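Local coordinates for protein tubulin-binding cofactor A (Leishmania major, PDB 4CQI) that probably captures beta-tubulin and keeps it in a quasi-native state during an early step of the tubulin folding pathway, at residues A[25-28]-A[29-33]; A[42-45]-A[46-49]; A[83-86]-A[87-91]; A[110-113]-A[114-118]. All coordinates share one frame; numbering follows the deposited sequence.

Contact 1: A[25-28]-A[29-33]; sequences EKTL and RIKVS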
ATOM      1  N   GLU A  25      15.764   5.321  16.076  1.00 23.72           N
ATOM      2  CA  GLU A  25      14.487   4.751  16.521  0.50 23.57           C
ATOM      3  C   GLU A  25      13.355   5.530  15.880  1.00 22.26           C
ATOM      4  O   GLU A  25      12.392   4.953  15.377  1.00 22.43           O
ATOM      5  CB  GLU A  25      14.363   4.804  18.066  0.50 24.57           C
ATOM      6  CG  GLU A  25      13.094   4.149  18.601  0.50 24.63           C
ATOM      7  CD  GLU A  25      12.937   4.162  20.127  0.50 26.57           C
ATOM      8  OE1 GLU A  25      13.529   5.015  20.839  0.50 26.68           O
ATOM      9  OE2 GLU A  25      12.167   3.314  20.610  0.50 27.25           O
ATOM     10  N   LYS A  26      13.475   6.857  15.918  1.00 22.35           N
ATOM     11  CA  LYS A  26      12.458   7.770  15.395  1.00 24.30           C
ATOM     12  C   LYS A  26      12.263   7.568  13.882  1.00 21.99           C
ATOM     13  O   LYS A  26      11.113   7.518  13.365  1.00 19.84           O
ATOM     14  CB  LYS A  26      12.857   9.225  15.685  1.00 28.21           C
ATOM     15  CG  LYS A  26      11.915  10.268  15.110  1.00 33.03           C
ATOM     16  CD  LYS A  26      12.517  11.671  15.109  1.00 37.90           C
ATOM     17  CE  LYS A  26      11.628  12.669  14.361  1.00 39.52           C
ATOM     18  NZ  LYS A  26      10.599  13.293  15.254  1.00 44.64           N
ATOM     19  N   THR A  27      13.379   7.463  13.170  1.00 18.38           N
ATOM     20  CA  THR A  27      13.348   7.241  11.709  1.00 18.25           C
ATOM     21  C   THR A  27      12.724   5.882  11.391  1.00 17.99           C
ATOM     22  O   THR A  27      11.859   5.773  10.481  1.00 17.10           O
ATOM     23  CB  THR A  27      14.761   7.389  11.133  1.00 18.76           C
ATOM     24  OG1 THR A  27      15.151   8.769  11.291  1.00 20.82           O
ATOM     25  CG2 THR A  27      14.815   7.008   9.673  1.00 17.83           C
ATOM     26  N   LEU A  28      13.138   4.854  12.120  1.00 16.82           N
ATOM     27  CA  LEU A  28      12.557   3.516  11.923  1.00 18.61           C
ATOM     28  C   LEU A  28      11.036   3.520  12.080  1.00 19.19           C
ATOM     29  O   LEU A  28      10.307   2.923  11.276  1.00 17.45           O
ATOM     30  CB  LEU A  28      13.195   2.486  12.841  1.00 18.91           C
ATOM     31  CG  LEU A  28      12.822   1.019  12.684  1.00 19.80           C
ATOM     32  CD1 LEU A  28      12.987   0.537  11.236  1.00 18.41           C
ATOM     33  CD2 LEU A  28      13.636   0.124  13.646  1.00 18.31           C
ATOM     34  N   ARG A  29      10.567   4.185  13.134  1.00 20.42           N
ATOM     35  CA  ARG A  29       9.133   4.324  13.399  1.00 22.22           C
ATOM     36  C   ARG A  29       8.397   4.985  12.235  1.00 21.07           C
ATOM     37  O   ARG A  29       7.347   4.491  11.798  1.00 19.94           O
ATOM     38  CB  ARG A  29       8.950   5.117  14.717  1.00 26.48           C
ATOM     39  CG  ARG A  29       7.589   5.049  15.375  1.00 35.55           C
ATOM     40  CD  ARG A  29       7.646   5.695  16.773  1.00 38.05           C
ATOM     41  NE  ARG A  29       8.227   4.796  17.789  1.00 42.60           N
ATOM     42  CZ  ARG A  29       9.351   5.001  18.487  1.00 44.63           C
ATOM     43  NH1 ARG A  29      10.087   6.105  18.317  1.00 53.02           N
ATOM     44  NH2 ARG A  29       9.749   4.095  19.379  1.00 44.51           N
ATOM     45  N   ILE A  30       8.939   6.095  11.717  1.00 19.03           N
ATOM     46  CA  ILE A  30       8.351   6.798  10.591  1.00 19.18           C
ATOM     47  C   ILE A  30       8.278   5.890   9.373  1.00 18.79           C
ATOM     48  O   ILE A  30       7.254   5.859   8.678  1.00 17.97           O
ATOM     49  CB  ILE A  30       9.152   8.065  10.227  1.00 21.45           C
ATOM     50  CG1 ILE A  30       9.009   9.138  11.319  1.00 23.60           C
ATOM     51  CG2 ILE A  30       8.716   8.628   8.869  1.00 22.09           C
ATOM     52  CD1 ILE A  30      10.152  10.152  11.285  1.00 23.56           C
ATOM     53  N   LYS A  31       9.356   5.174   9.107  1.00 16.87           N
ATOM     54  CA  LYS A  31       9.373   4.273   7.940  1.00 17.15           C
ATOM     55  C   LYS A  31       8.360   3.117   8.090  1.00 16.34           C
ATOM     56  O   LYS A  31       7.679   2.770   7.125  1.00 16.17           O
ATOM     57  CB  LYS A  31      10.773   3.761   7.648  1.00 17.74           C
ATOM     58  CG  LYS A  31      11.786   4.836   7.255  1.00 17.71           C
ATOM     59  CD  LYS A  31      13.128   4.191   6.864  1.00 18.25           C
ATOM     60  CE  LYS A  31      14.150   5.283   6.487  1.00 20.31           C
ATOM     61  NZ  LYS A  31      13.779   6.062   5.273  1.00 18.31           N
ATOM     62  N   VAL A  32       8.227   2.566   9.303  1.00 14.86           N
ATOM     63  CA  VAL A  32       7.269   1.491   9.561  1.00 15.84           C
ATOM     64  C   VAL A  32       5.858   2.026   9.361  1.00 16.28           C
ATOM     65  O   VAL A  32       5.029   1.358   8.721  1.00 16.78           O
ATOM     66  CB  VAL A  32       7.466   0.866  10.966  1.00 15.39           C
ATOM     67  CG1 VAL A  32       6.279  -0.032  11.356  1.00 14.98           C
ATOM     68  CG2 VAL A  32       8.783   0.091  10.983  1.00 14.71           C
ATOM     69  N   SER A  33       5.574   3.213   9.882  1.00 16.25           N
ATOM     70  CA  SER A  33       4.240   3.824   9.726  0.50 17.57           C
ATOM     71  C   SER A  33       3.941   4.097   8.260  1.00 18.07           C
ATOM     72  O   SER A  33       2.809   3.838   7.761  1.00 17.80           O
ATOM     73  CB  SER A  33       4.106   5.109  10.551  0.50 18.41           C
ATOM     74  OG  SER A  33       2.884   5.777  10.268  0.50 20.35           O
TER
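Glu25 and Arg29 both set out from the helix with CG opposite the backbone N (chi1 -176° and -164°), and this shared start sends their side chains the same way, side by side. Glu25 then stays extended, whereas Arg29 bends at chi3 and turns its guanidinium back toward the start of the helix. There NH2 of Arg29 reaches OE2 of Glu25 at 2.8 Å, a salt bridge one helical turn apart, seen in one of two Glu25 conformers and so perhaps partial. The carboxylate and guanidinium planes are inclined by 51°, and the hydrogen bond within the pair is weak because the N-H points off the line to the oxygen. CG of Glu25 also lies against the guanidinium, 3.4 Å from NH2 of Arg29. OE2 has a second partner in Asn108, which ties the pair to the loop before helix 109-125.

Two residues further along, Thr27 and Lys31 run alongside each other, CG2 of Thr27 meeting CE of Lys31 at 3.7 Å. The polar ends part: OG1 of Thr27 bonds back to the carbonyl of Pro23, and the ammonium of Lys31 forms a salt bridge with Asp94 on helix 67-100. On the buried side, CD1 of Leu28 rests 4.2 Å from CG2 of Val32, and beneath them the backbone bond from Val32 N to Leu28 O measures 2.9 Å. Leu28 packs on Leu95 and Leu99 of helix 67-100 and on Leu111 of helix 109-125. An i to i+4 ion pair on the outer surface, backed by an apolar i to i+4 pair facing inward, is characteristic of an amphipathic helix in a three-helix bundle.

Contact 2: A[42-45]-A[46-49]; sequences LEFA and KREV. With SO4 (sulfate ion), chain B.
Lys46, Arg47, Glu48 and Val49 each donate the backbone N-H to the carbonyl four residues earlier, from Leu42 to Ala45, in regular alpha-helical fashion. The straightest of these bonds runs from Lys46 N to Leu42 O, 2.9 Å long with an angle of 168° at the hydrogen. This is a middle portion of the long helix 23-62, within its predicted coiled coil, and its two sides differ sharply.

Leu42 and Val49 face helix 67-100, both touching Val81. The aliphatic part of Lys46 crosses Leu42 at a slant, CG of Lys46 lying 3.9 Å from CD1 of Leu42, before a bend at chi3 (72°) carries the amine away. On the exposed side, Phe44 and Arg47 point the same way, and NH1 of Arg47 approaches CE1 of Phe44 to 3.7 Å, the ring and guanidinium planes 43° apart. The NE and NH2 edge of the guanidinium grips a sulfate, probably from the crystallisation liquor, which Arg51 also binds. Glu48 forms a salt bridge with Arg55, further along the same helix. NE of Arg47 donates almost straight to sulfate O4 at 2.9 Å, while NH2 of Arg47 bonds to O3 at 3.0 Å and adds a weak bond to O4.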
ATOM      1  N   LEU A  42      -3.285  -0.225  -0.656  1.00 13.42           N
ATOM      2  CA  LEU A  42      -3.538  -1.259  -1.647  1.00 13.51           C
ATOM      3  C   LEU A  42      -4.852  -1.980  -1.310  1.00 13.62           C
ATOM      4  O   LEU A  42      -5.644  -2.290  -2.198  1.00 12.66           O
ATOM      5  CB  LEU A  42      -2.379  -2.246  -1.698  1.00 13.39           C
ATOM      6  CG  LEU A  42      -2.575  -3.465  -2.565  1.00 14.04           C
ATOM      7  CD1 LEU A  42      -2.831  -3.095  -4.045  1.00 12.31           C
ATOM      8  CD2 LEU A  42      -1.390  -4.419  -2.376  1.00 14.79           C
ATOM      9  N   GLU A  43      -5.075  -2.273  -0.029  1.00 14.16           N
ATOM     10  CA  GLU A  43      -6.301  -2.993   0.370  1.00 15.29           C
ATOM     11  C   GLU A  43      -7.528  -2.209  -0.051  1.00 14.24           C
ATOM     12  O   GLU A  43      -8.466  -2.768  -0.654  1.00 12.79           O
ATOM     13  CB  GLU A  43      -6.361  -3.249   1.889  1.00 18.20           C
ATOM     14  CG  GLU A  43      -5.201  -4.091   2.419  1.00 22.67           C
ATOM     15  CD  GLU A  43      -5.114  -4.212   3.958  1.00 26.89           C
ATOM     16  OE1 GLU A  43      -5.791  -3.437   4.692  1.00 29.79           O
ATOM     17  OE2 GLU A  43      -4.331  -5.084   4.432  1.00 26.54           O
ATOM     18  N   PHE A  44      -7.514  -0.909   0.223  1.00 13.32           N
ATOM     19  CA  PHE A  44      -8.687  -0.085  -0.151  1.00 13.83           C
ATOM     20  C   PHE A  44      -8.802   0.021  -1.675  1.00 13.69           C
ATOM     21  O   PHE A  44      -9.927  -0.021  -2.198  1.00 14.12           O
ATOM     22  CB  PHE A  44      -8.637   1.289   0.486  1.00 14.26           C
ATOM     23  CG  PHE A  44      -8.864   1.296   1.964  1.00 15.77           C
ATOM     24  CD1 PHE A  44     -10.081   0.900   2.509  1.00 16.61           C
ATOM     25  CD2 PHE A  44      -7.879   1.737   2.823  1.00 17.51           C
ATOM     26  CE1 PHE A  44     -10.282   0.964   3.870  1.00 17.81           C
ATOM     27  CE2 PHE A  44      -8.070   1.774   4.200  1.00 18.42           C
ATOM     28  CZ  PHE A  44      -9.269   1.373   4.730  1.00 18.06           C
ATOM     29  N   ALA A  45      -7.668   0.143  -2.386  1.00 14.11           N
ATOM     30  CA  ALA A  45      -7.648   0.216  -3.857  1.00 14.13           C
ATOM     31  C   ALA A  45      -8.237  -1.033  -4.541  1.00 13.84           C
ATOM     32  O   ALA A  45      -9.025  -0.934  -5.503  1.00 12.65           O
ATOM     33  CB  ALA A  45      -6.223   0.495  -4.376  1.00 14.23           C
ATOM     34  N   LYS A  46      -7.889  -2.206  -4.024  1.00 13.30           N
ATOM     35  CA  LYS A  46      -8.464  -3.461  -4.484  1.00 13.79           C
ATOM     36  C   LYS A  46      -9.989  -3.567  -4.233  1.00 13.84           C
ATOM     37  O   LYS A  46     -10.713  -4.006  -5.134  1.00 14.34           O
ATOM     38  CB  LYS A  46      -7.755  -4.666  -3.831  1.00 14.72           C
ATOM     39  CG  LYS A  46      -6.327  -4.830  -4.340  1.00 16.77           C
ATOM     40  CD  LYS A  46      -5.535  -5.965  -3.720  1.00 20.78           C
ATOM     41  CE  LYS A  46      -6.001  -7.326  -4.192  1.00 24.17           C
ATOM     42  NZ  LYS A  46      -5.095  -8.380  -3.607  1.00 28.12           N
ATOM     43  N   ARG A  47     -10.452  -3.173  -3.052  1.00 13.62           N
ATOM     44  CA  ARG A  47     -11.891  -3.145  -2.745  1.00 14.17           C
ATOM     45  C   ARG A  47     -12.600  -2.208  -3.710  1.00 15.61           C
ATOM     46  O   ARG A  47     -13.705  -2.517  -4.230  1.00 13.10           O
ATOM     47  CB  ARG A  47     -12.121  -2.699  -1.278  1.00 15.30           C
ATOM     48  CG  ARG A  47     -11.690  -3.783  -0.301  1.00 16.89           C
ATOM     49  CD  ARG A  47     -11.832  -3.388   1.153  1.00 19.19           C
ATOM     50  NE  ARG A  47     -13.219  -3.024   1.445  1.00 20.54           N
ATOM     51  CZ  ARG A  47     -13.602  -2.201   2.418  1.00 23.35           C
ATOM     52  NH1 ARG A  47     -12.728  -1.721   3.286  1.00 21.99           N
ATOM     53  NH2 ARG A  47     -14.892  -1.888   2.537  1.00 26.07           N
ATOM     54  N   GLU A  48     -11.946  -1.068  -3.991  1.00 14.30           N
ATOM     55  CA  GLU A  48     -12.550  -0.057  -4.886  1.00 14.89           C
ATOM     56  C   GLU A  48     -12.634  -0.509  -6.334  1.00 15.56           C
ATOM     57  O   GLU A  48     -13.621  -0.181  -6.998  1.00 14.83           O
ATOM     58  CB  GLU A  48     -11.829   1.308  -4.702  1.00 15.41           C
ATOM     59  CG  GLU A  48     -12.471   2.464  -5.457  1.00 16.63           C
ATOM     60  CD  GLU A  48     -13.905   2.739  -5.048  1.00 16.95           C
ATOM     61  OE1 GLU A  48     -14.402   2.308  -3.960  1.00 16.80           O
ATOM     62  OE2 GLU A  48     -14.546   3.431  -5.860  1.00 18.26           O
ATOM     63  N   VAL A  49     -11.663  -1.283  -6.858  1.00 14.97           N
ATOM     64  CA  VAL A  49     -11.808  -1.897  -8.161  1.00 16.63           C
ATOM     65  C   VAL A  49     -13.136  -2.630  -8.264  1.00 17.95           C
ATOM     66  O   VAL A  49     -13.908  -2.416  -9.222  1.00 17.75           O
ATOM     67  CB  VAL A  49     -10.655  -2.889  -8.485  1.00 17.54           C
ATOM     68  CG1 VAL A  49     -11.035  -3.800  -9.670  1.00 20.15           C
ATOM     69  CG2 VAL A  49      -9.381  -2.116  -8.776  1.00 16.50           C
TER
HETATM   70  S   SO4 B1126     -16.984  -3.873   0.036  1.00 31.91           S
HETATM   71  O1  SO4 B1126     -17.484  -3.348  -1.262  1.00 33.81           O
HETATM   72  O2  SO4 B1126     -17.579  -5.182   0.393  1.00 37.40           O
HETATM   73  O3  SO4 B1126     -17.344  -2.872   1.076  1.00 29.34           O
HETATM   74  O4  SO4 B1126     -15.520  -4.076  -0.012  1.00 34.35           O

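Contact 3: A[83-86]-A[87-91]; sequences HSVN and RIMAS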
ATOM      1  N   HIS A  83       0.178   0.318  -9.261  1.00 14.26           N
ATOM      2  CA  HIS A  83       0.805   1.485  -8.681  1.00 15.23           C
ATOM      3  C   HIS A  83       0.954   1.333  -7.185  1.00 14.49           C
ATOM      4  O   HIS A  83       2.006   1.637  -6.632  1.00 14.86           O
ATOM      5  CB  HIS A  83       0.035   2.738  -8.974  1.00 18.20           C
ATOM      6  CG  HIS A  83       0.694   3.948  -8.401  1.00 21.99           C
ATOM      7  ND1 HIS A  83       2.077   4.129  -8.470  1.00 25.97           N
ATOM      8  CD2 HIS A  83       0.192   4.986  -7.619  1.00 23.86           C
ATOM      9  CE1 HIS A  83       2.390   5.278  -7.833  1.00 27.11           C
ATOM     10  NE2 HIS A  83       1.227   5.806  -7.322  1.00 27.11           N
ATOM     11  N   SER A  84      -0.093   0.862  -6.520  1.00 14.21           N
ATOM     12  CA  SER A  84      -0.057   0.695  -5.049  1.00 13.48           C
ATOM     13  C   SER A  84       0.941  -0.385  -4.636  1.00 12.81           C
ATOM     14  O   SER A  84       1.727  -0.244  -3.670  1.00 12.82           O
ATOM     15  CB  SER A  84      -1.468   0.399  -4.505  1.00 13.75           C
ATOM     16  OG  SER A  84      -2.407   1.443  -4.861  1.00 13.38           O
ATOM     17  N   VAL A  85       0.959  -1.471  -5.388  1.00 12.61           N
ATOM     18  CA  VAL A  85       1.950  -2.509  -5.205  1.00 12.39           C
ATOM     19  C   VAL A  85       3.365  -1.930  -5.295  1.00 11.66           C
ATOM     20  O   VAL A  85       4.227  -2.259  -4.467  1.00 12.21           O
ATOM     21  CB  VAL A  85       1.802  -3.623  -6.266  1.00 12.44           C
ATOM     22  CG1 VAL A  85       3.051  -4.510  -6.283  1.00 13.31           C
ATOM     23  CG2 VAL A  85       0.547  -4.461  -6.015  1.00 13.19           C
ATOM     24  N   ASN A  86       3.621  -1.100  -6.302  1.00 12.08           N
ATOM     25  CA  ASN A  86       4.982  -0.530  -6.512  1.00 11.93           C
ATOM     26  C   ASN A  86       5.414   0.328  -5.310  1.00 12.96           C
ATOM     27  O   ASN A  86       6.584   0.269  -4.889  1.00 12.63           O
ATOM     28  CB  ASN A  86       5.055   0.249  -7.827  1.00 11.63           C
ATOM     29  CG  ASN A  86       4.793  -0.630  -9.034  1.00 12.41           C
ATOM     30  OD1 ASN A  86       4.955  -1.863  -8.946  1.00 11.71           O
ATOM     31  ND2 ASN A  86       4.334  -0.011 -10.178  1.00 11.29           N
ATOM     32  N   ARG A  87       4.463   1.072  -4.745  1.00 13.69           N
ATOM     33  CA  ARG A  87       4.719   1.865  -3.551  1.00 14.87           C
ATOM     34  C   ARG A  87       5.010   1.019  -2.337  1.00 13.30           C
ATOM     35  O   ARG A  87       5.893   1.367  -1.542  1.00 13.96           O
ATOM     36  CB  ARG A  87       3.583   2.872  -3.255  1.00 17.29           C
ATOM     37  CG  ARG A  87       3.367   3.953  -4.313  1.00 21.42           C
ATOM     38  CD  ARG A  87       2.055   4.695  -4.070  1.00 25.04           C
ATOM     39  NE  ARG A  87       2.082   5.467  -2.812  1.00 28.35           N
ATOM     40  CZ  ARG A  87       1.308   5.263  -1.753  1.00 30.75           C
ATOM     41  NH1 ARG A  87       0.365   4.307  -1.733  1.00 26.85           N
ATOM     42  NH2 ARG A  87       1.462   6.066  -0.704  1.00 36.93           N
ATOM     43  N   ILE A  88       4.308  -0.101  -2.157  1.00 13.10           N
ATOM     44  CA  ILE A  88       4.613  -1.011  -1.061  1.00 12.50           C
ATOM     45  C   ILE A  88       6.013  -1.516  -1.217  1.00 13.58           C
ATOM     46  O   ILE A  88       6.817  -1.464  -0.279  1.00 12.75           O
ATOM     47  CB  ILE A  88       3.671  -2.230  -0.985  1.00 12.75           C
ATOM     48  CG1 ILE A  88       2.255  -1.788  -0.575  1.00 12.63           C
ATOM     49  CG2 ILE A  88       4.201  -3.254   0.021  1.00 12.65           C
ATOM     50  CD1 ILE A  88       1.174  -2.852  -0.875  1.00 13.42           C
ATOM     51  N   MET A  89       6.340  -2.012  -2.422  1.00 14.25           N
ATOM     52  CA  MET A  89       7.676  -2.553  -2.623  1.00 14.27           C
ATOM     53  C   MET A  89       8.786  -1.530  -2.424  1.00 12.92           C
ATOM     54  O   MET A  89       9.817  -1.884  -1.869  1.00 13.46           O
ATOM     55  CB  MET A  89       7.774  -3.244  -3.980  1.00 16.47           C
ATOM     56  CG  MET A  89       6.859  -4.433  -4.146  1.00 17.65           C
ATOM     57  SD  MET A  89       7.284  -5.845  -3.104  1.00 23.19           S
ATOM     58  CE  MET A  89       6.554  -5.482  -1.569  1.00 22.25           C
ATOM     59  N   ALA A  90       8.591  -0.292  -2.845  1.00 11.95           N
ATOM     60  CA  ALA A  90       9.606   0.748  -2.663  1.00 12.59           C
ATOM     61  C   ALA A  90       9.800   1.053  -1.166  1.00 13.23           C
ATOM     62  O   ALA A  90      10.942   1.238  -0.692  1.00 13.31           O
ATOM     63  CB  ALA A  90       9.243   2.028  -3.442  1.00 12.41           C
ATOM     64  N   SER A  91       8.702   1.015  -0.424  1.00 13.48           N
ATOM     65  CA  SER A  91       8.732   1.236   1.030  1.00 14.60           C
ATOM     66  C   SER A  91       9.398   0.073   1.783  1.00 14.32           C
ATOM     67  O   SER A  91      10.158   0.284   2.753  1.00 15.50           O
ATOM     68  CB  SER A  91       7.284   1.510   1.505  1.00 16.00           C
ATOM     69  OG  SER A  91       7.260   1.783   2.891  1.00 20.75           O
TER
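Arg87 folds its aliphatic chain over the imidazole of His83, one turn earlier on helix 67-100. Its CB lies 3.7 Å from the carbonyl oxygen of Ser84. CG of Arg87, placed beside its own backbone N by chi1 of -63°, passes 3.5 Å from the carbonyl oxygen of His83 and 3.9 Å from CE1 of its ring. CD makes the main contact, 3.5 Å from NE2 of His83 and 3.9 Å from the ring centroid, 30° off the normal. This is a CH-pi contact over the face of the imidazole. Beyond CD the chain bends at chi3, and the guanidinium plane ends up 42° from that of the ring. NE of Arg87 stays 4.6 Å from NE2 of His83, and NH1 goes on to a salt bridge with Asp41 on helix 23-62. The histidine thus flanks the methylene stem of an arginine whose charged end links two helices.

On another side of the turn, CG1 of Val85 touches CG of Met89 at 4.4 Å. Backbone bonds from His83-Arg87 to Asn86-Ala90 run regularly underneath. Ser84 and Ile88 form the buried side, with OG of Ser84 returned to the carbonyl of Met80. Ile88 packs on Thr38 and Leu42, so this turn sits with its inner face against helix 23-62 and Val85 and Met89 against Val126, close to the C-terminus.

Contact 4: A[110-113]-A[114-118]; sequences ELLD and LARAT
Glu110, near the start of helix 109-125, joins the next turn through its backbone: its carbonyl oxygen accepts from Leu114 N at 2.9 Å and also lies against CB of Leu114. Leu111 follows, its oxygen bonded to Ala115 N at 2.8 Å. Its side chain turns inward onto Glu25 and Leu28 of helix 23-62, and its own N-H is taken by OD1 of Asn108 just before the helix.

Leu112 is overlaid by Arg116. The arginine leaves with CG beside its backbone N (chi1 -65°) and bends at chi3, which lays the guanidinium back along the helix with the oxygen of Leu112 beneath one face, 3.9 Å from the plane and toward its rim. NH2 of Arg116 reaches CB of Leu112 at 3.7 Å.

Asp113 crosses Arg116 at a slant, the carboxylate and guanidinium planes 64° apart. The salt bridge between OD1 of Asp113 and NH2 of Arg116 is long, 3.9 Å, and a water bridges the two groups: it donates to OD1 of Asp113 and accepts from NE of Arg116 at 3.0 Å, lying in the guanidinium plane at its edge. The backbone oxygen of Asp113 receives Ala117 N.

In the following turn the oxygen of Leu114 is gripped twice by Thr118, from opposite faces of its plane, by the backbone N and by OG1 at 2.7 Å. Thr118 is buried, and this bond satisfies its hydroxyl within its own helix. Through Leu111, Ala115 and Thr118 the N-terminal turns of the short third helix pack against helix 23-62 and complete the three-helix bundle of TBCA.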
ATOM      1  N   GLU A 110      10.764  -4.678  20.308  1.00 24.61           N
ATOM      2  CA  GLU A 110       9.374  -4.683  19.820  1.00 22.39           C
ATOM      3  C   GLU A 110       9.205  -3.865  18.518  1.00 21.09           C
ATOM      4  O   GLU A 110       8.404  -4.257  17.639  1.00 17.50           O
ATOM      5  CB  GLU A 110       8.395  -4.180  20.894  1.00 23.33           C
ATOM      6  CG  GLU A 110       8.156  -5.233  21.994  1.00 24.23           C
ATOM      7  CD  GLU A 110       9.306  -5.341  22.972  1.00 26.32           C
ATOM      8  OE1 GLU A 110      10.006  -4.324  23.160  1.00 28.90           O
ATOM      9  OE2 GLU A 110       9.507  -6.443  23.559  1.00 27.00           O
ATOM     10  N   LEU A 111       9.940  -2.756  18.388  1.00 21.06           N
ATOM     11  CA  LEU A 111       9.943  -1.982  17.124  1.00 20.39           C
ATOM     12  C   LEU A 111      10.599  -2.764  15.999  1.00 21.22           C
ATOM     13  O   LEU A 111      10.111  -2.745  14.860  1.00 18.86           O
ATOM     14  CB  LEU A 111      10.648  -0.632  17.277  1.00 23.57           C
ATOM     15  CG  LEU A 111      10.704   0.302  16.064  1.00 21.25           C
ATOM     16  CD1 LEU A 111       9.339   0.595  15.473  1.00 21.75           C
ATOM     17  CD2 LEU A 111      11.382   1.600  16.460  1.00 22.07           C
ATOM     18  N   LEU A 112      11.703  -3.459  16.284  1.00 21.56           N
ATOM     19  CA  LEU A 112      12.293  -4.331  15.269  1.00 21.90           C
ATOM     20  C   LEU A 112      11.343  -5.457  14.844  1.00 21.42           C
ATOM     21  O   LEU A 112      11.227  -5.770  13.630  1.00 20.12           O
ATOM     22  CB  LEU A 112      13.635  -4.914  15.752  1.00 24.39           C
ATOM     23  CG  LEU A 112      14.789  -3.945  15.935  1.00 25.47           C
ATOM     24  CD1 LEU A 112      15.954  -4.739  16.549  1.00 28.30           C
ATOM     25  CD2 LEU A 112      15.189  -3.340  14.581  1.00 25.50           C
ATOM     26  N   ASP A 113      10.631  -6.049  15.805  1.00 19.19           N
ATOM     27  CA  ASP A 113       9.667  -7.121  15.491  1.00 20.61           C
ATOM     28  C   ASP A 113       8.555  -6.534  14.640  1.00 19.36           C
ATOM     29  O   ASP A 113       8.165  -7.134  13.644  1.00 21.10           O
ATOM     30  CB  ASP A 113       9.039  -7.760  16.736  1.00 23.33           C
ATOM     31  CG  ASP A 113      10.000  -8.670  17.514  1.00 29.47           C
ATOM     32  OD1 ASP A 113      11.087  -9.021  17.017  1.00 33.98           O
ATOM     33  OD2 ASP A 113       9.659  -9.050  18.667  1.00 36.40           O
ATOM     34  N   LEU A 114       8.069  -5.361  15.009  1.00 16.63           N
ATOM     35  CA  LEU A 114       7.026  -4.708  14.254  1.00 17.50           C
ATOM     36  C   LEU A 114       7.492  -4.377  12.805  1.00 16.61           C
ATOM     37  O   LEU A 114       6.729  -4.543  11.849  1.00 16.27           O
ATOM     38  CB  LEU A 114       6.615  -3.435  14.956  1.00 17.08           C
ATOM     39  CG  LEU A 114       5.527  -2.629  14.274  1.00 17.62           C
ATOM     40  CD1 LEU A 114       4.269  -3.476  14.125  1.00 19.48           C
ATOM     41  CD2 LEU A 114       5.273  -1.345  15.049  1.00 18.51           C
ATOM     42  N   ALA A 115       8.708  -3.866  12.663  1.00 16.08           N
ATOM     43  CA  ALA A 115       9.237  -3.566  11.319  1.00 16.16           C
ATOM     44  C   ALA A 115       9.286  -4.859  10.477  1.00 16.87           C
ATOM     45  O   ALA A 115       8.833  -4.900   9.310  1.00 14.94           O
ATOM     46  CB  ALA A 115      10.636  -2.929  11.411  1.00 14.56           C
ATOM     47  N   ARG A 116       9.793  -5.951  11.054  1.00 18.41           N
ATOM     48  CA  ARG A 116       9.803  -7.221  10.336  1.00 21.89           C
ATOM     49  C   ARG A 116       8.387  -7.751  10.020  1.00 19.51           C
ATOM     50  O   ARG A 116       8.134  -8.245   8.907  1.00 17.42           O
ATOM     51  CB  ARG A 116      10.619  -8.268  11.078  1.00 26.12           C
ATOM     52  CG  ARG A 116      12.099  -7.914  11.150  1.00 32.85           C
ATOM     53  CD  ARG A 116      12.929  -9.102  11.637  1.00 42.27           C
ATOM     54  NE  ARG A 116      13.184  -9.066  13.076  1.00 48.99           N
ATOM     55  CZ  ARG A 116      14.194  -8.416  13.658  1.00 54.28           C
ATOM     56  NH1 ARG A 116      15.080  -7.713  12.939  1.00 54.86           N
ATOM     57  NH2 ARG A 116      14.317  -8.473  14.980  1.00 57.80           N
ATOM     58  N   ALA A 117       7.467  -7.679  10.984  1.00 17.88           N
ATOM     59  CA  ALA A 117       6.060  -8.077  10.739  1.00 18.25           C
ATOM     60  C   ALA A 117       5.389  -7.289   9.590  1.00 16.74           C
ATOM     61  O   ALA A 117       4.654  -7.862   8.748  1.00 15.36           O
ATOM     62  CB  ALA A 117       5.227  -7.950  12.041  1.00 17.21           C
ATOM     63  N   THR A 118       5.676  -5.995   9.548  1.00 16.24           N
ATOM     64  CA  THR A 118       5.040  -5.070   8.587  1.00 15.95           C
ATOM     65  C   THR A 118       5.618  -5.331   7.202  1.00 16.27           C
ATOM     66  O   THR A 118       4.870  -5.376   6.220  1.00 15.97           O
ATOM     67  CB  THR A 118       5.252  -3.602   9.010  1.00 16.07           C
ATOM     68  OG1 THR A 118       4.753  -3.419  10.339  1.00 15.10           O
ATOM     69  CG2 THR A 118       4.504  -2.628   8.100  1.00 15.58           C
TER
HETATM   70  O   HOH W   1      10.940 -10.389  14.469  1.00 50.09           O

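How the contacts relate
All four contacts are short helical stretches of a little over two turns with a buried and a solvent-facing side. Contacts 1 and 2 share helix 23-62 but lie on opposite sides of the chain's centre, about 25 Å apart between centres. Each is packed by a different partner: contact 4 touches contact 1, with Ala115 CB 3.6 Å from Val32 CG2, and contact 3 touches contact 2, with Ile88 CD1 3.4 Å from Leu42 CD2. Contact 3 is nearest the chain's centre. The surface chemistry differs: a direct ion pair in contact 1, a water-bridged one in contact 4, a sulfate-bound arginine in contact 2, and in contact 3 an arginine stem over a histidine.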